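PDB 5V9X: ATP-dependent DNA helicase from Mycobacterium smegmatis, which uses ATP hydrolysis to move 3'-to-5' along single-stranded DNA and unwind RNA:DNA hybrids. Local coordinates for residues I398-P403 with F429-T434; L461-Q466 with A784-L789; A502-L507 with L523-D528; A647-C652 with Y660-L665. One frame throughout, in Å; residues are numbered along the deposited sequence.

Contact 1: residues I398-P403 with F429-T434. With nucleotides of chain B.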
# COMPACT_ATOMS: atom_id res chain seq x y z
N ILE A 398 -1.22 -17.45 7.22
CA ILE A 398 -1.85 -17.97 6.01
C ILE A 398 -2.28 -16.78 5.16
O ILE A 398 -2.92 -15.85 5.66
CB ILE A 398 -3.04 -18.88 6.34
CG1 ILE A 398 -2.58 -20.09 7.15
CG2 ILE A 398 -3.73 -19.32 5.06
CD1 ILE A 398 -3.71 -21.02 7.54
N GLN A 399 -1.92 -16.81 3.88
CA GLN A 399 -2.26 -15.76 2.94
C GLN A 399 -3.26 -16.32 1.94
O GLN A 399 -2.93 -17.22 1.16
CB GLN A 399 -1.02 -15.22 2.23
CG GLN A 399 -1.32 -14.23 1.12
CD GLN A 399 -2.00 -12.98 1.62
OE1 GLN A 399 -1.64 -12.45 2.67
NE2 GLN A 399 -2.99 -12.49 0.88
N VAL A 400 -4.49 -15.81 1.97
CA VAL A 400 -5.53 -16.21 1.03
C VAL A 400 -5.43 -15.29 -0.18
O VAL A 400 -5.47 -14.06 -0.04
CB VAL A 400 -6.92 -16.14 1.67
CG1 VAL A 400 -8.00 -16.02 0.61
CG2 VAL A 400 -7.16 -17.38 2.51
N GLU A 401 -5.28 -15.88 -1.37
CA GLU A 401 -5.00 -15.19 -2.63
C GLU A 401 -3.59 -14.60 -2.60
O GLU A 401 -3.04 -14.36 -1.52
CB GLU A 401 -6.04 -14.10 -2.91
CG GLU A 401 -5.98 -13.50 -4.31
CD GLU A 401 -7.11 -12.53 -4.58
OE1 GLU A 401 -7.52 -11.81 -3.65
OE2 GLU A 401 -7.59 -12.48 -5.74
N ALA A 402 -3.00 -14.38 -3.77
CA ALA A 402 -1.69 -13.75 -3.83
C ALA A 402 -1.76 -12.38 -3.16
O ALA A 402 -2.75 -11.65 -3.32
CB ALA A 402 -1.22 -13.62 -5.27
N PRO A 403 -0.73 -11.99 -2.41
CA PRO A 403 -0.76 -10.69 -1.72
C PRO A 403 -0.54 -9.55 -2.71
O PRO A 403 -0.10 -9.79 -3.85
CB PRO A 403 0.41 -10.80 -0.73
CG PRO A 403 1.33 -11.79 -1.33
CD PRO A 403 0.47 -12.77 -2.07
N PHE A 429 -2.84 -19.73 -0.22
CA PHE A 429 -3.93 -20.46 -0.86
C PHE A 429 -4.38 -19.71 -2.10
O PHE A 429 -5.00 -18.64 -1.98
CB PHE A 429 -5.10 -20.63 0.10
CG PHE A 429 -4.89 -21.69 1.15
CD1 PHE A 429 -4.29 -21.38 2.35
CD2 PHE A 429 -5.31 -23.00 0.93
CE1 PHE A 429 -4.10 -22.35 3.32
CE2 PHE A 429 -5.12 -23.97 1.90
CZ PHE A 429 -4.51 -23.65 3.09
N PRO A 430 -4.10 -20.21 -3.30
CA PRO A 430 -4.68 -19.60 -4.50
C PRO A 430 -6.20 -19.74 -4.51
O PRO A 430 -6.75 -20.74 -4.05
CB PRO A 430 -4.04 -20.40 -5.65
CG PRO A 430 -2.80 -20.97 -5.07
CD PRO A 430 -3.11 -21.25 -3.63
N LYS A 431 -6.86 -18.71 -5.04
CA LYS A 431 -8.31 -18.73 -5.18
C LYS A 431 -8.77 -19.41 -6.46
O LYS A 431 -9.83 -20.04 -6.47
CB LYS A 431 -8.87 -17.31 -5.14
CG LYS A 431 -8.82 -16.66 -3.76
CD LYS A 431 -9.23 -15.19 -3.81
CE LYS A 431 -10.67 -15.01 -4.27
NZ LYS A 431 -11.09 -13.58 -4.24
N HIS A 432 -7.99 -19.29 -7.54
CA HIS A 432 -8.36 -19.87 -8.82
C HIS A 432 -7.09 -20.21 -9.59
O HIS A 432 -5.98 -20.08 -9.08
CB HIS A 432 -9.29 -18.93 -9.60
CG HIS A 432 -8.73 -17.55 -9.76
ND1 HIS A 432 -8.79 -16.60 -8.76
CD2 HIS A 432 -8.12 -16.95 -10.81
CE1 HIS A 432 -8.23 -15.48 -9.18
NE2 HIS A 432 -7.82 -15.67 -10.42
N ARG A 433 -7.26 -20.63 -10.85
CA ARG A 433 -6.16 -21.19 -11.62
C ARG A 433 -5.03 -20.18 -11.82
O ARG A 433 -3.88 -20.44 -11.43
CB ARG A 433 -6.67 -21.71 -12.96
CG ARG A 433 -7.64 -22.88 -12.82
CD ARG A 433 -7.13 -24.11 -13.55
NE ARG A 433 -7.66 -24.22 -14.91
CZ ARG A 433 -7.26 -25.12 -15.80
NH1 ARG A 433 -6.31 -25.99 -15.48
NH2 ARG A 433 -7.80 -25.15 -17.01
N THR A 434 -5.33 -19.03 -12.42
CA THR A 434 -4.27 -18.05 -12.67
C THR A 434 -3.76 -17.41 -11.39
O THR A 434 -2.66 -16.84 -11.39
CB THR A 434 -4.75 -16.96 -13.63
OG1 THR A 434 -5.84 -16.23 -13.04
CG2 THR A 434 -5.18 -17.56 -14.95
P DC B 3 -15.33 -20.00 -7.00
OP1 DC B 3 -14.71 -21.02 -6.13
OP2 DC B 3 -16.70 -19.53 -6.73
O5' DC B 3 -14.35 -18.73 -7.02
C5' DC B 3 -13.74 -18.30 -5.81
C4' DC B 3 -13.18 -16.88 -5.93
O4' DC B 3 -12.24 -16.81 -7.03
C3' DC B 3 -14.21 -15.78 -6.17
O3' DC B 3 -13.90 -14.64 -5.37
C2' DC B 3 -14.05 -15.48 -7.66
C1' DC B 3 -12.55 -15.69 -7.83
N1 DC B 3 -12.14 -15.98 -9.23
C2 DC B 3 -11.48 -15.00 -9.98
O2 DC B 3 -11.25 -13.90 -9.47
N3 DC B 3 -11.11 -15.29 -11.25
C4 DC B 3 -11.38 -16.49 -11.77
N4 DC B 3 -10.99 -16.72 -13.03
C5 DC B 3 -12.05 -17.50 -11.03
C6 DC B 3 -12.41 -17.21 -9.77
P DC B 4 -14.77 -14.27 -4.07
OP1 DC B 4 -13.97 -13.34 -3.25
OP2 DC B 4 -15.25 -15.54 -3.49
O5' DC B 4 -16.03 -13.47 -4.66
C5' DC B 4 -15.85 -12.17 -5.22
C4' DC B 4 -16.84 -11.93 -6.35
O4' DC B 4 -16.87 -13.08 -7.21
C3' DC B 4 -18.29 -11.72 -5.91
O3' DC B 4 -18.60 -10.33 -5.90
C2' DC B 4 -19.13 -12.47 -6.95
C1' DC B 4 -18.09 -13.11 -7.88
N1 DC B 4 -18.40 -14.53 -8.23
C2 DC B 4 -19.14 -14.82 -9.39
O2 DC B 4 -19.53 -13.89 -10.11
N3 DC B 4 -19.41 -16.12 -9.69
C4 DC B 4 -18.97 -17.09 -8.89
N4 DC B 4 -19.26 -18.35 -9.23
C5 DC B 4 -18.22 -16.82 -7.71
C6 DC B 4 -17.96 -15.54 -7.43
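Phe429 ends strand 424-429 and pairs in parallel with Val400 at the end of strand 394-400. The two strands are neighbours in the parallel sheet of the second RecA-like helicase domain. Phe429 N donates to Gln399 O at 2.9 Å, and Phe429 O accepts from Glu401 N at 2.8 Å. The Phe429 residue therefore spans Val400 with two backbone bonds, the usual parallel pattern. Its ring meets Ile398 at the edge, where Ile398 CG2 lies 3.4 Å from Phe429 CD1. Helix 276-288 packs against the same ring. Pro430 turns away from residues 398-403 and packs on helix 433-448 and strand 256-262. Lys431 then comes back across Glu401. Its methylene CD lies 3.5 Å from Glu401 CB, and the two chains pass at a slant. The salt bridge between Lys431 NZ and Glu401 OE2 is long, at 4.0 Å. Glu401 OE1 also takes a hydrogen bond from Asn298. A bend at chi3 (63°) carries the lysine amine to the DNA backbone. There Lys431 NZ donates to OP1 of DC4 of chain B at 3.1 Å, and weakly to O3' of DC3 of the same DNA chain. This grip on the sugar-phosphate chain needs no particular base. His432 follows and adds a base contact. One face of its ring lies over the cytosine of DC3 of chain B, with DC3 N3 3.3 Å above the plane of the His432 ring.

Contact 2: residues L461-Q466 with A784-L789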
# COMPACT_ATOMS: atom_id res chain seq x y z
N LEU A 461 0.80 18.43 -6.10
CA LEU A 461 0.33 19.76 -5.72
C LEU A 461 -0.87 19.72 -4.77
O LEU A 461 -1.04 20.63 -3.96
CB LEU A 461 -0.03 20.56 -6.97
CG LEU A 461 1.11 20.87 -7.93
CD1 LEU A 461 0.62 21.77 -9.06
CD2 LEU A 461 2.28 21.50 -7.20
N ASP A 462 -1.71 18.68 -4.87
CA ASP A 462 -2.88 18.63 -3.99
C ASP A 462 -2.47 18.44 -2.54
O ASP A 462 -3.06 19.04 -1.63
CB ASP A 462 -3.83 17.52 -4.44
CG ASP A 462 -3.18 16.15 -4.50
OD1 ASP A 462 -1.98 16.04 -4.17
OD2 ASP A 462 -3.88 15.19 -4.88
N VAL A 463 -1.45 17.61 -2.29
CA VAL A 463 -0.92 17.45 -0.94
C VAL A 463 -0.38 18.77 -0.42
O VAL A 463 -0.56 19.12 0.75
CB VAL A 463 0.15 16.34 -0.90
CG1 VAL A 463 0.90 16.35 0.42
CG2 VAL A 463 -0.49 14.98 -1.14
N LEU A 464 0.30 19.53 -1.29
CA LEU A 464 0.79 20.85 -0.91
C LEU A 464 -0.35 21.78 -0.54
O LEU A 464 -0.30 22.46 0.49
CB LEU A 464 1.62 21.44 -2.06
CG LEU A 464 1.98 22.92 -1.96
CD1 LEU A 464 2.93 23.18 -0.81
CD2 LEU A 464 2.58 23.42 -3.27
N ALA A 465 -1.39 21.83 -1.37
CA ALA A 465 -2.52 22.72 -1.12
C ALA A 465 -3.16 22.44 0.23
O ALA A 465 -3.54 23.37 0.95
CB ALA A 465 -3.55 22.60 -2.24
N GLN A 466 -3.29 21.16 0.59
CA GLN A 466 -3.90 20.82 1.87
C GLN A 466 -3.06 21.33 3.03
O GLN A 466 -3.58 21.97 3.96
CB GLN A 466 -4.10 19.30 1.97
CG GLN A 466 -4.69 18.85 3.29
CD GLN A 466 -4.92 17.35 3.35
OE1 GLN A 466 -4.63 16.70 4.36
NE2 GLN A 466 -5.47 16.79 2.27
N ALA A 784 -9.17 17.08 -6.28
CA ALA A 784 -9.90 18.29 -5.90
C ALA A 784 -10.30 18.25 -4.43
O ALA A 784 -10.18 19.25 -3.72
CB ALA A 784 -11.12 18.47 -6.79
N ALA A 785 -10.78 17.09 -3.96
CA ALA A 785 -11.18 16.98 -2.56
C ALA A 785 -9.98 17.06 -1.63
O ALA A 785 -10.04 17.72 -0.59
CB ALA A 785 -11.95 15.67 -2.34
N ARG A 786 -8.88 16.38 -1.98
CA ARG A 786 -7.69 16.41 -1.14
C ARG A 786 -7.12 17.82 -1.03
O ARG A 786 -6.60 18.20 0.03
CB ARG A 786 -6.64 15.44 -1.69
CG ARG A 786 -5.42 15.26 -0.80
CD ARG A 786 -4.53 14.11 -1.27
NE ARG A 786 -4.88 13.62 -2.60
CZ ARG A 786 -5.20 12.36 -2.88
NH1 ARG A 786 -5.20 11.45 -1.92
NH2 ARG A 786 -5.51 12.01 -4.12
N ALA A 787 -7.22 18.61 -2.10
CA ALA A 787 -6.79 20.00 -2.07
C ALA A 787 -7.76 20.91 -1.32
O ALA A 787 -7.49 22.12 -1.23
CB ALA A 787 -6.59 20.52 -3.50
N LEU A 788 -8.87 20.37 -0.81
CA LEU A 788 -9.85 21.12 -0.03
C LEU A 788 -10.55 22.20 -0.84
O LEU A 788 -10.87 23.27 -0.32
CB LEU A 788 -9.22 21.73 1.23
CG LEU A 788 -8.45 20.78 2.14
CD1 LEU A 788 -7.71 21.55 3.23
CD2 LEU A 788 -9.39 19.75 2.75
N LEU A 789 -10.80 21.94 -2.13
CA LEU A 789 -11.41 22.92 -3.01
C LEU A 789 -12.88 22.66 -3.31
O LEU A 789 -13.58 23.59 -3.73
CB LEU A 789 -10.64 22.98 -4.34
CG LEU A 789 -9.17 23.39 -4.24
CD1 LEU A 789 -8.53 23.33 -5.60
CD2 LEU A 789 -9.05 24.78 -3.64
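Asp462 and Arg786 form the charged part of this contact between the first turn of helix 461-471 and the C-terminal end of helix 774-786. Arg786 NE donates to Asp462 OD2 at 2.9 Å. It approaches from above the carboxylate plane, and the two flat groups are turned 66° apart. Asp462 OD2 has a second cationic partner in Lys200, so two positive side chains meet at one buried carboxylate oxygen.

A side chain also bonds to the backbone. Gln466 is fully extended, with chi1 and chi2 both at 178°, and this brings its amide across to the end of the other helix. Gln466 NE2 donates to Arg786 O at 2.9 Å, with the acceptor close to the amide plane. The same amide nitrogen donates to Gly547 O, while Gln466 OE1 accepts from His204.

The apolar part is small. Ala465 CB meets Ala787 CB at 3.9 Å. Leu788 CD1 rests 4.1 Å from Gln466 CG. Leu788 has positive phi and closes helix 774-786 in a Schellman motif.

The joint links the winged-helix region to the DEAD/H-associated region. Helix 200-213 of the N-terminal helicase domain borders Asp462 and Arg786, helix 497-508 covers Ala465, and helix 822-835 packs on Ala787.

Contact 3: residues A502-L507 with L523-D528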
# COMPACT_ATOMS: atom_id res chain seq x y z
N ALA A 502 1.17 29.13 -8.30
CA ALA A 502 -0.06 28.70 -8.96
C ALA A 502 -1.00 28.01 -7.97
O ALA A 502 -2.22 28.24 -8.01
CB ALA A 502 0.26 27.77 -10.12
N THR A 503 -0.46 27.19 -7.08
CA THR A 503 -1.29 26.54 -6.07
C THR A 503 -1.86 27.56 -5.09
O THR A 503 -3.04 27.48 -4.71
CB THR A 503 -0.49 25.47 -5.33
OG1 THR A 503 -0.11 24.44 -6.24
CG2 THR A 503 -1.32 24.87 -4.21
N LEU A 504 -1.05 28.54 -4.68
CA LEU A 504 -1.54 29.56 -3.75
C LEU A 504 -2.63 30.41 -4.39
O LEU A 504 -3.57 30.83 -3.71
CB LEU A 504 -0.38 30.44 -3.28
CG LEU A 504 0.82 29.77 -2.62
CD1 LEU A 504 1.72 30.82 -1.98
CD2 LEU A 504 0.39 28.74 -1.59
N ASP A 505 -2.51 30.68 -5.69
CA ASP A 505 -3.54 31.44 -6.39
C ASP A 505 -4.88 30.73 -6.33
O ASP A 505 -5.91 31.34 -6.02
CB ASP A 505 -3.13 31.67 -7.85
CG ASP A 505 -1.84 32.43 -7.98
OD1 ASP A 505 -1.48 33.16 -7.03
OD2 ASP A 505 -1.18 32.31 -9.04
N LEU A 506 -4.88 29.43 -6.62
CA LEU A 506 -6.11 28.66 -6.60
C LEU A 506 -6.73 28.66 -5.21
O LEU A 506 -7.95 28.81 -5.06
CB LEU A 506 -5.84 27.23 -7.08
CG LEU A 506 -7.01 26.28 -7.22
CD1 LEU A 506 -8.18 26.96 -7.91
CD2 LEU A 506 -6.57 25.06 -8.00
N LEU A 507 -5.91 28.50 -4.17
CA LEU A 507 -6.41 28.55 -2.80
C LEU A 507 -6.89 29.94 -2.41
O LEU A 507 -7.65 30.07 -1.45
CB LEU A 507 -5.32 28.09 -1.83
CG LEU A 507 -4.96 26.61 -1.86
CD1 LEU A 507 -3.76 26.34 -0.96
CD2 LEU A 507 -6.15 25.77 -1.42
N LEU A 523 -7.95 30.59 1.47
CA LEU A 523 -6.91 31.45 1.99
C LEU A 523 -6.99 32.82 1.32
O LEU A 523 -7.61 32.98 0.27
CB LEU A 523 -5.51 30.85 1.78
CG LEU A 523 -5.22 29.52 2.48
CD1 LEU A 523 -3.86 29.00 2.07
CD2 LEU A 523 -5.30 29.68 3.99
N VAL A 524 -6.36 33.80 1.95
CA VAL A 524 -6.23 35.14 1.41
C VAL A 524 -4.74 35.43 1.25
O VAL A 524 -3.97 35.26 2.20
CB VAL A 524 -6.91 36.20 2.30
CG1 VAL A 524 -6.69 37.59 1.74
CG2 VAL A 524 -8.40 35.90 2.42
N TYR A 525 -4.35 35.87 0.06
CA TYR A 525 -2.95 36.03 -0.31
C TYR A 525 -2.63 37.51 -0.47
O TYR A 525 -3.26 38.21 -1.26
CB TYR A 525 -2.66 35.27 -1.61
CG TYR A 525 -1.19 35.03 -1.91
CD1 TYR A 525 -0.20 35.34 -0.98
CD2 TYR A 525 -0.79 34.49 -3.12
CE1 TYR A 525 1.14 35.12 -1.26
CE2 TYR A 525 0.54 34.27 -3.41
CZ TYR A 525 1.50 34.58 -2.47
OH TYR A 525 2.83 34.36 -2.76
N ASP A 526 -1.64 37.98 0.29
CA ASP A 526 -1.15 39.36 0.20
C ASP A 526 0.20 39.31 -0.50
O ASP A 526 1.23 39.07 0.13
CB ASP A 526 -1.03 39.99 1.59
CG ASP A 526 -0.78 41.49 1.53
OD1 ASP A 526 -1.67 42.25 1.95
OD2 ASP A 526 0.29 41.90 1.04
N ARG A 527 0.20 39.54 -1.81
CA ARG A 527 1.43 39.40 -2.59
C ARG A 527 2.41 40.53 -2.34
O ARG A 527 3.63 40.33 -2.46
CB ARG A 527 1.09 39.31 -4.08
CG ARG A 527 0.39 38.02 -4.45
CD ARG A 527 -0.23 38.10 -5.83
NE ARG A 527 -0.55 36.77 -6.34
CZ ARG A 527 0.32 35.99 -6.95
NH1 ARG A 527 1.57 36.39 -7.13
NH2 ARG A 527 -0.05 34.79 -7.39
N ASP A 528 1.92 41.72 -1.99
CA ASP A 528 2.83 42.80 -1.61
C ASP A 528 3.63 42.43 -0.37
O ASP A 528 4.83 42.71 -0.29
CB ASP A 528 2.04 44.09 -1.38
CG ASP A 528 1.33 44.58 -2.63
OD1 ASP A 528 1.68 44.12 -3.74
OD2 ASP A 528 0.42 45.43 -2.51
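Leu507 and Leu523 meet through both backbone and side chain where helix 497-508 packs against strand 523-526 in the winged-helix region. The backbone link is one bond, from Leu523 N to Leu507 O at 3.0 Å. It ties the start of the strand to the last turns of the helix.

Apolar contacts follow on the helix face that looks at the strand. Leu507 and Leu523 lie side by side and point the same way, with their CD1 atoms 4.0 Å apart. Leu504 crosses the Tyr525 ring at a slant, and Leu504 CD1 lies 3.8 Å from Tyr525 CZ. Tyr525 has CG anti to its own N (chi1 -164°), which lays the ring along the helix. Its hydroxyl bonds to Glu501, one turn before Asp505. Leu532 of the next strand backs both Leu504 and Tyr525.

The charged contact is at the outer end. Asp505 faces the guanidinium of Arg527 at its edge. The modelled separation is too short to trust, so the geometry of this salt bridge is doubtful. Arg527 also folds over Tyr525, with Arg527 CG 3.8 Å above the ring.

The chemistry is thus graded. Leucines fill the buried end, and Tyr525 covers the middle with its hydroxyl held by Glu501. At the exposed end the aliphatic part of Arg527 lies over the tyrosine.

Contact 4: residues A647-C652 with Y660-L665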
# COMPACT_ATOMS: atom_id res chain seq x y z
N ALA A 647 11.87 -32.09 -13.95
CA ALA A 647 12.32 -30.73 -13.64
C ALA A 647 11.17 -29.86 -13.16
O ALA A 647 11.36 -28.97 -12.33
CB ALA A 647 12.99 -30.10 -14.86
N PHE A 648 9.96 -30.11 -13.67
CA PHE A 648 8.78 -29.40 -13.20
C PHE A 648 8.54 -29.66 -11.72
O PHE A 648 8.34 -28.72 -10.94
CB PHE A 648 7.57 -29.83 -14.03
CG PHE A 648 6.36 -28.95 -13.85
CD1 PHE A 648 6.11 -27.91 -14.73
CD2 PHE A 648 5.47 -29.17 -12.81
CE1 PHE A 648 5.00 -27.11 -14.57
CE2 PHE A 648 4.36 -28.37 -12.64
CZ PHE A 648 4.13 -27.34 -13.52
N ASP A 649 8.56 -30.93 -11.31
CA ASP A 649 8.30 -31.27 -9.92
C ASP A 649 9.39 -30.70 -9.01
O ASP A 649 9.09 -30.20 -7.92
CB ASP A 649 8.19 -32.78 -9.75
CG ASP A 649 6.93 -33.35 -10.38
OD1 ASP A 649 6.11 -32.55 -10.88
OD2 ASP A 649 6.77 -34.59 -10.38
N LYS A 650 10.66 -30.79 -9.43
CA LYS A 650 11.74 -30.19 -8.65
C LYS A 650 11.50 -28.70 -8.45
O LYS A 650 11.66 -28.17 -7.34
CB LYS A 650 13.09 -30.41 -9.34
CG LYS A 650 13.33 -31.80 -9.90
CD LYS A 650 14.54 -31.76 -10.83
CE LYS A 650 14.54 -32.92 -11.81
NZ LYS A 650 15.28 -32.56 -13.06
N ARG A 651 11.12 -28.00 -9.52
CA ARG A 651 10.93 -26.56 -9.46
C ARG A 651 9.82 -26.19 -8.49
O ARG A 651 9.94 -25.22 -7.72
CB ARG A 651 10.64 -26.01 -10.85
CG ARG A 651 10.52 -24.51 -10.93
CD ARG A 651 11.88 -23.85 -10.97
NE ARG A 651 11.88 -22.71 -11.89
CZ ARG A 651 11.58 -21.47 -11.53
NH1 ARG A 651 11.26 -21.19 -10.27
NH2 ARG A 651 11.59 -20.50 -12.43
N CYS A 652 8.72 -26.94 -8.51
CA CYS A 652 7.59 -26.62 -7.65
C CYS A 652 7.89 -26.88 -6.18
O CYS A 652 7.36 -26.19 -5.30
CB CYS A 652 6.35 -27.40 -8.08
SG CYS A 652 5.68 -26.94 -9.69
N TYR A 660 -2.33 -30.36 -4.25
CA TYR A 660 -2.36 -30.64 -5.68
C TYR A 660 -1.87 -29.44 -6.47
O TYR A 660 -2.28 -29.23 -7.62
CB TYR A 660 -3.76 -31.04 -6.13
CG TYR A 660 -4.33 -32.25 -5.42
CD1 TYR A 660 -3.82 -33.52 -5.65
CD2 TYR A 660 -5.38 -32.12 -4.53
CE1 TYR A 660 -4.34 -34.63 -5.00
CE2 TYR A 660 -5.91 -33.22 -3.88
CZ TYR A 660 -5.39 -34.47 -4.12
OH TYR A 660 -5.92 -35.56 -3.47
N ALA A 661 -1.00 -28.63 -5.88
CA ALA A 661 -0.53 -27.42 -6.55
C ALA A 661 0.31 -27.75 -7.78
O ALA A 661 0.28 -27.01 -8.76
CB ALA A 661 0.26 -26.55 -5.57
N THR A 662 1.07 -28.85 -7.74
CA THR A 662 1.86 -29.23 -8.91
C THR A 662 0.97 -29.74 -10.04
O THR A 662 1.17 -29.38 -11.20
CB THR A 662 2.89 -30.30 -8.53
OG1 THR A 662 3.78 -29.78 -7.53
CG2 THR A 662 3.71 -30.70 -9.75
N ASP A 663 -0.02 -30.58 -9.71
CA ASP A 663 -0.91 -31.11 -10.74
C ASP A 663 -1.66 -29.99 -11.45
O ASP A 663 -1.76 -29.99 -12.69
CB ASP A 663 -1.90 -32.09 -10.12
CG ASP A 663 -1.27 -33.43 -9.78
OD1 ASP A 663 -0.49 -33.95 -10.61
OD2 ASP A 663 -1.57 -33.97 -8.70
N ASN A 664 -2.18 -29.03 -10.70
CA ASN A 664 -3.03 -28.00 -11.29
C ASN A 664 -2.23 -26.99 -12.10
O ASN A 664 -2.73 -26.48 -13.11
CB ASN A 664 -3.83 -27.30 -10.20
CG ASN A 664 -4.96 -28.14 -9.68
OD1 ASN A 664 -6.06 -28.13 -10.23
ND2 ASN A 664 -4.71 -28.88 -8.60
N LEU A 665 -1.01 -26.67 -11.67
CA LEU A 665 -0.18 -25.77 -12.47
C LEU A 665 0.22 -26.42 -13.78
O LEU A 665 0.13 -25.80 -14.85
CB LEU A 665 1.07 -25.37 -11.68
CG LEU A 665 2.09 -24.56 -12.48
CD1 LEU A 665 1.48 -23.24 -12.93
CD2 LEU A 665 3.35 -24.32 -11.67
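Phe648 of helix 645-653 and Leu665 of helix 661-676 form the tight part of this helix pair. Phe648 CZ lies 3.6 Å from Leu665 CG, with the leucine at the edge of the ring. With chi1 at -167°, the Phe648 ring points away from its own backbone N and over to the second helix. Cys652, one turn on, closes the inner side, with its SG 4.0 Å from Leu665 CD2. Phe636 and Leu640 of helix 627-640 pack on Leu665 as well, and His666 meets the Phe648 ring edge-to-face.

Thr662 sits between this core and the outer side. Its two branches part: Thr662 OG1 lies 3.5 Å from Cys652 CB, while Thr662 CG2 turns to Phe648 and Asp649. The methyl lies 3.8 Å from Phe648 CE2, in the plane of the ring.

The outer side is looser and more polar. Asp649 reaches Thr662 with a single oxygen, and that oxygen is salt-bridged to Arg645. Arg645 also pairs with Asp663, so one arginine sits between two acids that do not touch.

The short segments cross at 126°, with axes 10.4 Å apart. Strand 657-659 lies between the two helices in sequence. The arrangement is a helix-strand-helix unit whose strand adds to the edge of the second RecA-like sheet.

Overall arrangement
Contacts 1 and 4 lie on one side of the chain's centre, and contacts 2 and 3 on the other. Contact 1 joins two strands of the second RecA-like sheet. Contact 4 flanks the strand 657-659 at the edge of that sheet, and the centres of contacts 1 and 4 are about 16 Å apart. Contacts 2 and 3 touch, with centres about 14 Å apart, because helix 497-508 packs on helix 461-471 and on Leu789. Contacts 1 and 3 are about 50 Å apart between centres. Along the chain contact 1 comes first, and contact 2 closes a long loop that encloses contacts 3 and 4. Contact 2 thus ties the winged-helix region to the DEAD/H-associated region, while contact 1 alone of the four reaches the DNA.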